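Local coordinates for putative pyruvate dehydrogenase (Rhodopseudomonas palustris, PDB 3IC3), which is of unknown function, is named a putative pyruvate dehydrogenase and belongs to the uncharacterised DUF5076 family, at residues D55-A60 against E74-I79; E24-F29 against I37-A42. All blocks are in the same frame, centred on the assembly; numbering follows the deposited sequence.

Overall arrangement
Contact 2 pairs the two strands of the N-terminal hairpin, 23-31 and 34-39. Contact 1 packs the two helices that follow, 46-66 and 72-87. The contacts lie on opposite sides of the chain's centre, with their own centres 21 Å apart. Their nearest atoms come within about 5 Å but do not touch. Helix 46-66 links them, since V25, L26 and M40 of contact 2 rest on its earlier part, at M48, W49 and L52. The second subunit joins them again: F39 of contact 2 stacks on H59 of that subunit, and H59 lies in its 55-60 segment. A phosphate ion, probably from the crystallisation liquor, lies about 5 Å from the F39 side chain.

Contact 1: residues D55-A60 against E74-I79; sequences DIARHA and EALERI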
loop_
_atom_site.group_PDB
_atom_site.type_symbol
_atom_site.label_atom_id
_atom_site.label_comp_id
_atom_site.label_asym_id
_atom_site.label_seq_id
_atom_site.Cartn_x
_atom_site.Cartn_y
_atom_site.Cartn_z
ATOM N N ASP A 55 8.928 0.217 -3.113
ATOM C CA ASP A 55 8.715 -1.156 -3.549
ATOM C C ASP A 55 7.487 -1.298 -4.406
ATOM O O ASP A 55 7.531 -1.971 -5.427
ATOM C CB ASP A 55 8.574 -2.100 -2.359
ATOM C CG ASP A 55 9.878 -2.329 -1.624
ATOM O OD1 ASP A 55 10.977 -1.951 -2.108
ATOM O OD2 ASP A 55 9.778 -2.853 -0.494
ATOM N N ILE A 56 6.376 -0.698 -3.973
ATOM C CA ILE A 56 5.134 -0.727 -4.721
ATOM C C ILE A 56 5.296 0.009 -6.074
ATOM O O ILE A 56 4.896 -0.510 -7.104
ATOM C CB ILE A 56 3.968 -0.103 -3.925
ATOM C CG1 ILE A 56 3.605 -0.963 -2.713
ATOM C CG2 ILE A 56 2.718 0.056 -4.793
ATOM C CD1 ILE A 56 2.664 -0.239 -1.746
ATOM N N ALA A 57 5.899 1.192 -6.062
ATOM C CA ALA A 57 6.061 1.960 -7.294
ATOM C C ALA A 57 6.906 1.210 -8.306
ATOM O O ALA A 57 6.571 1.166 -9.504
ATOM C CB ALA A 57 6.675 3.323 -7.007
ATOM N N ARG A 58 8.005 0.625 -7.843
ATOM C CA ARG A 58 8.912 -0.063 -8.749
ATOM C C ARG A 58 8.255 -1.332 -9.269
ATOM O O ARG A 58 8.313 -1.622 -10.463
ATOM C CB ARG A 58 10.263 -0.339 -8.092
ATOM C CG ARG A 58 11.127 0.903 -7.865
ATOM C CD ARG A 58 12.596 0.546 -7.850
ATOM N NE ARG A 58 13.462 1.637 -7.406
ATOM C CZ ARG A 58 13.925 2.604 -8.191
ATOM N NH1 ARG A 58 13.601 2.645 -9.471
ATOM N NH2 ARG A 58 14.707 3.545 -7.685
ATOM N N HIS A 59 7.593 -2.069 -8.383
ATOM C CA HIS A 59 6.863 -3.246 -8.799
ATOM C C HIS A 59 5.816 -2.885 -9.853
ATOM O O HIS A 59 5.731 -3.551 -10.890
ATOM C CB HIS A 59 6.194 -3.944 -7.629
ATOM C CG HIS A 59 5.273 -5.028 -8.064
ATOM N ND1 HIS A 59 5.720 -6.293 -8.378
ATOM C CD2 HIS A 59 3.948 -5.016 -8.323
ATOM C CE1 HIS A 59 4.693 -7.029 -8.763
ATOM N NE2 HIS A 59 3.610 -6.274 -8.745
ATOM N N ALA A 60 5.047 -1.821 -9.613
ATOM C CA ALA A 60 4.039 -1.375 -10.563
ATOM C C ALA A 60 4.639 -1.003 -11.914
ATOM O O ALA A 60 4.071 -1.312 -12.960
ATOM C CB ALA A 60 3.258 -0.163 -10.017
ATOM N N GLU A 74 10.175 4.763 -18.276
ATOM C CA GLU A 74 9.010 5.515 -18.749
ATOM C C GLU A 74 7.761 5.149 -17.941
ATOM O O GLU A 74 6.953 6.019 -17.590
ATOM C CB GLU A 74 8.747 5.241 -20.226
ATOM C CG GLU A 74 9.820 5.804 -21.144
ATOM C CD GLU A 74 9.733 5.256 -22.560
ATOM O OE1 GLU A 74 9.024 4.253 -22.805
ATOM O OE2 GLU A 74 10.400 5.837 -23.425
ATOM N N ALA A 75 7.574 3.862 -17.677
ATOM C CA ALA A 75 6.431 3.423 -16.860
ATOM C C ALA A 75 6.479 4.040 -15.456
ATOM O O ALA A 75 5.455 4.493 -14.932
ATOM C CB ALA A 75 6.393 1.905 -16.760
ATOM N N LEU A 76 7.662 4.059 -14.853
ATOM C CA LEU A 76 7.784 4.638 -13.528
ATOM C C LEU A 76 7.479 6.135 -13.575
ATOM O O LEU A 76 6.766 6.629 -12.724
ATOM C CB LEU A 76 9.166 4.432 -12.953
ATOM C CG LEU A 76 9.358 4.893 -11.514
ATOM C CD1 LEU A 76 8.448 4.128 -10.534
ATOM C CD2 LEU A 76 10.844 4.685 -11.197
ATOM N N GLU A 77 7.998 6.841 -14.580
ATOM C CA GLU A 77 7.664 8.268 -14.727
ATOM C C GLU A 77 6.152 8.515 -14.804
ATOM O O GLU A 77 5.625 9.429 -14.154
ATOM C CB GLU A 77 8.365 8.866 -15.966
ATOM C CG GLU A 77 7.834 10.236 -16.404
ATOM C CD GLU A 77 8.113 11.373 -15.417
ATOM O OE1 GLU A 77 8.959 11.185 -14.513
ATOM O OE2 GLU A 77 7.508 12.489 -15.576
ATOM N N ARG A 78 5.464 7.709 -15.601
ATOM C CA ARG A 78 4.029 7.805 -15.771
ATOM C C ARG A 78 3.280 7.573 -14.458
ATOM O O ARG A 78 2.357 8.320 -14.108
ATOM C CB ARG A 78 3.539 6.795 -16.817
ATOM C CG ARG A 78 3.929 7.070 -18.246
ATOM C CD ARG A 78 3.292 8.328 -18.813
ATOM N NE ARG A 78 2.008 8.676 -18.208
ATOM C CZ ARG A 78 0.802 8.339 -18.674
ATOM N NH1 ARG A 78 0.631 7.583 -19.779
ATOM N NH2 ARG A 78 -0.253 8.758 -18.002
ATOM N N ILE A 79 3.680 6.538 -13.738
ATOM C CA ILE A 79 3.088 6.251 -12.425
ATOM C C ILE A 79 3.293 7.416 -11.440
ATOM O O ILE A 79 2.326 7.832 -10.774
ATOM C CB ILE A 79 3.587 4.918 -11.845
ATOM C CG1 ILE A 79 2.951 3.762 -12.636
ATOM C CG2 ILE A 79 3.242 4.812 -10.332
ATOM C CD1 ILE A 79 3.632 2.449 -12.469
#
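This is an apolar helix-helix contact between the middle of helix 46-66 and the start of helix 72-87. The segment axes approach to 9.3 Å and their directions differ by 127°, so the crossing is steep. R58 and L76 have the closest CA atoms. The CG of L76 is anti to the backbone N (chi1 -175°), and this carries the two methyls toward the other helix. L76 CD1 lies 3.7 Å from the carbonyl O of A57 and 4.0 Å from A57 CB. L76 CD2 sits 3.8 Å from NH1 of R58, whose chain runs extended from CG to NE and crosses the leucine obliquely. The two helices follow each other in the chain, joined by a short connection, and are well short of antiparallel here. One turn further on, I79 points into the interface. Its CG1 is anti to the carbonyl carbon (chi1 -72°) and chi2 is extended, so I79 CD1 reaches both CB and the carbonyl carbon of A60 at 3.6 Å. The small side chains of A57 and A60 let both branched residues come close to the backbone of helix 46-66. Y64, one turn beyond A60, also packs on I79. On the second subunit, F83 touches A57 and W49 touches A60.

Contact 2: residues E24-F29 against I37-A42; sequences EVLRAF and IAFMRA. With EDO (1,2-ethanediol), chain E.
I37 pairs with A28 at a non-hydrogen-bonded position of the antiparallel hairpin, and I37 CG1 lies 4.0 Å from A28 CB. Its CG2 leans over one face of the F39 ring, offset toward the rim. A38 faces R27 in a hydrogen-bonded pair. A38 N gives a nearly straight bond to R27 O (2.8 Å, 170°), and R27 N returns a slightly more bent bond to A38 O at 3.0 Å. F39 shares the face of I37 and lies alongside L26, with F39 CD1 3.9 Å from L26 CB. An alanine at F39 would remove the ring that packs on L26 and I37 and stacks on H59 of the second subunit, and would probably weaken the subunit interface. M40, a selenomethionine, closes the pairing: M40 N bonds V25 O at 3.0 Å, from above the carbonyl plane. Its chain then extends beside V25, with M40 CE 3.8 Å from V25 CG2. R41 O accepts a bond from O2 of a 1,2-ethanediol. Backbone bonds thus set the register. R27 makes a salt bridge to E24 of the second subunit, and strand 24-29 pairs antiparallel with a strand of that chain, so the sheet runs on across the interface.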
loop_
_atom_site.group_PDB
_atom_site.type_symbol
_atom_site.label_atom_id
_atom_site.label_comp_id
_atom_site.label_asym_id
_atom_site.label_seq_id
_atom_site.Cartn_x
_atom_site.Cartn_y
_atom_site.Cartn_z
ATOM N N GLU A 24 1.443 -7.641 9.770
ATOM C CA GLU A 24 0.844 -7.123 8.548
ATOM C C GLU A 24 0.624 -5.614 8.632
ATOM O O GLU A 24 -0.161 -5.164 9.438
ATOM C CB GLU A 24 -0.468 -7.832 8.264
ATOM C CG GLU A 24 -0.991 -7.529 6.865
ATOM C CD GLU A 24 -1.841 -8.665 6.281
ATOM O OE1 GLU A 24 -2.561 -9.366 7.033
ATOM O OE2 GLU A 24 -1.790 -8.821 5.047
ATOM N N VAL A 25 1.308 -4.878 7.764
ATOM C CA VAL A 25 1.254 -3.427 7.684
ATOM C C VAL A 25 -0.018 -2.984 6.989
ATOM O O VAL A 25 -0.686 -2.055 7.413
ATOM C CB VAL A 25 2.460 -2.900 6.815
ATOM C CG1 VAL A 25 2.344 -1.382 6.583
ATOM C CG2 VAL A 25 3.782 -3.252 7.481
ATOM N N LEU A 26 -0.356 -3.662 5.908
ATOM C CA LEU A 26 -1.502 -3.278 5.113
ATOM C C LEU A 26 -1.984 -4.368 4.202
ATOM O O LEU A 26 -1.189 -5.225 3.749
ATOM C CB LEU A 26 -1.186 -2.034 4.296
ATOM C CG LEU A 26 -0.669 -2.166 2.884
ATOM C CD1 LEU A 26 -0.699 -0.924 2.038
ATOM C CD2 LEU A 26 0.753 -2.656 3.023
ATOM N N ARG A 27 -3.289 -4.327 3.954
ATOM C CA ARG A 27 -3.965 -5.122 2.917
ATOM C C ARG A 27 -4.774 -4.152 2.077
ATOM O O ARG A 27 -5.443 -3.301 2.636
ATOM C CB ARG A 27 -4.941 -6.137 3.528
ATOM C CG ARG A 27 -4.340 -7.069 4.493
ATOM C CD ARG A 27 -5.312 -8.197 4.905
ATOM N NE ARG A 27 -5.604 -9.126 3.842
ATOM C CZ ARG A 27 -6.266 -10.269 4.015
ATOM N NH1 ARG A 27 -6.729 -10.608 5.221
ATOM N NH2 ARG A 27 -6.482 -11.068 2.978
ATOM N N ALA A 28 -4.694 -4.244 0.761
ATOM C CA ALA A 28 -5.436 -3.354 -0.109
ATOM C C ALA A 28 -6.210 -4.156 -1.131
ATOM O O ALA A 28 -5.654 -5.072 -1.729
ATOM C CB ALA A 28 -4.455 -2.406 -0.820
ATOM N N PHE A 29 -7.474 -3.793 -1.325
ATOM C CA PHE A 29 -8.361 -4.428 -2.265
ATOM C C PHE A 29 -8.935 -3.449 -3.258
ATOM O O PHE A 29 -9.268 -2.311 -2.878
ATOM C CB PHE A 29 -9.547 -5.010 -1.513
ATOM C CG PHE A 29 -9.194 -6.209 -0.675
ATOM C CD1 PHE A 29 -8.593 -6.063 0.560
ATOM C CD2 PHE A 29 -9.469 -7.478 -1.148
ATOM C CE1 PHE A 29 -8.256 -7.225 1.330
ATOM C CE2 PHE A 29 -9.148 -8.610 -0.393
ATOM C CZ PHE A 29 -8.528 -8.451 0.838
ATOM N N ILE A 37 -8.724 -0.290 1.993
ATOM C CA ILE A 37 -7.419 -0.625 2.591
ATOM C C ILE A 37 -7.522 -0.852 4.099
ATOM O O ILE A 37 -8.292 -0.161 4.775
ATOM C CB ILE A 37 -6.396 0.480 2.321
ATOM C CG1 ILE A 37 -6.244 0.747 0.834
ATOM C CG2 ILE A 37 -5.018 0.101 2.885
ATOM C CD1 ILE A 37 -5.527 2.114 0.609
ATOM N N ALA A 38 -6.786 -1.840 4.617
ATOM C CA ALA A 38 -6.699 -2.120 6.060
ATOM C C ALA A 38 -5.262 -1.787 6.476
ATOM O O ALA A 38 -4.333 -2.374 5.931
ATOM C CB ALA A 38 -6.974 -3.586 6.338
ATOM N N PHE A 39 -5.081 -0.875 7.432
ATOM C CA PHE A 39 -3.764 -0.579 7.985
ATOM C C PHE A 39 -3.604 -1.049 9.423
ATOM O O PHE A 39 -4.545 -0.972 10.221
ATOM C CB PHE A 39 -3.503 0.913 8.015
ATOM C CG PHE A 39 -3.286 1.540 6.671
ATOM C CD1 PHE A 39 -2.109 1.349 5.987
ATOM C CD2 PHE A 39 -4.246 2.390 6.140
ATOM C CE1 PHE A 39 -1.897 1.983 4.750
ATOM C CE2 PHE A 39 -4.025 3.024 4.909
ATOM C CZ PHE A 39 -2.862 2.804 4.243
HETATM N N MSE A 40 -2.397 -1.480 9.758
HETATM C CA MSE A 40 -2.030 -1.681 11.150
HETATM C C MSE A 40 -2.015 -0.389 11.901
HETATM O O MSE A 40 -1.853 0.675 11.308
HETATM C CB MSE A 40 -0.642 -2.316 11.272
HETATM C CG MSE A 40 0.521 -1.465 10.816
HETATM SE SE MSE A 40 2.205 -2.393 11.136
HETATM C CE MSE A 40 3.437 -1.009 10.542
ATOM N N ARG A 41 -2.146 -0.506 13.221
ATOM C CA ARG A 41 -2.121 0.632 14.149
ATOM C C ARG A 41 -0.737 1.289 14.252
ATOM O O ARG A 41 -0.648 2.512 14.200
ATOM C CB ARG A 41 -2.592 0.175 15.524
ATOM N N ALA A 42 0.336 0.486 14.313
ATOM C CA ALA A 42 1.706 1.006 14.524
ATOM C C ALA A 42 2.297 1.798 13.345
ATOM O O ALA A 42 2.008 1.546 12.166
ATOM C CB ALA A 42 2.668 -0.138 14.929
HETATM C C1 EDO E . -5.236 4.565 15.549
HETATM O O1 EDO E . -6.538 4.157 15.125
HETATM C C2 EDO E . -4.236 3.428 15.394
HETATM O O2 EDO E . -3.097 3.880 14.647
#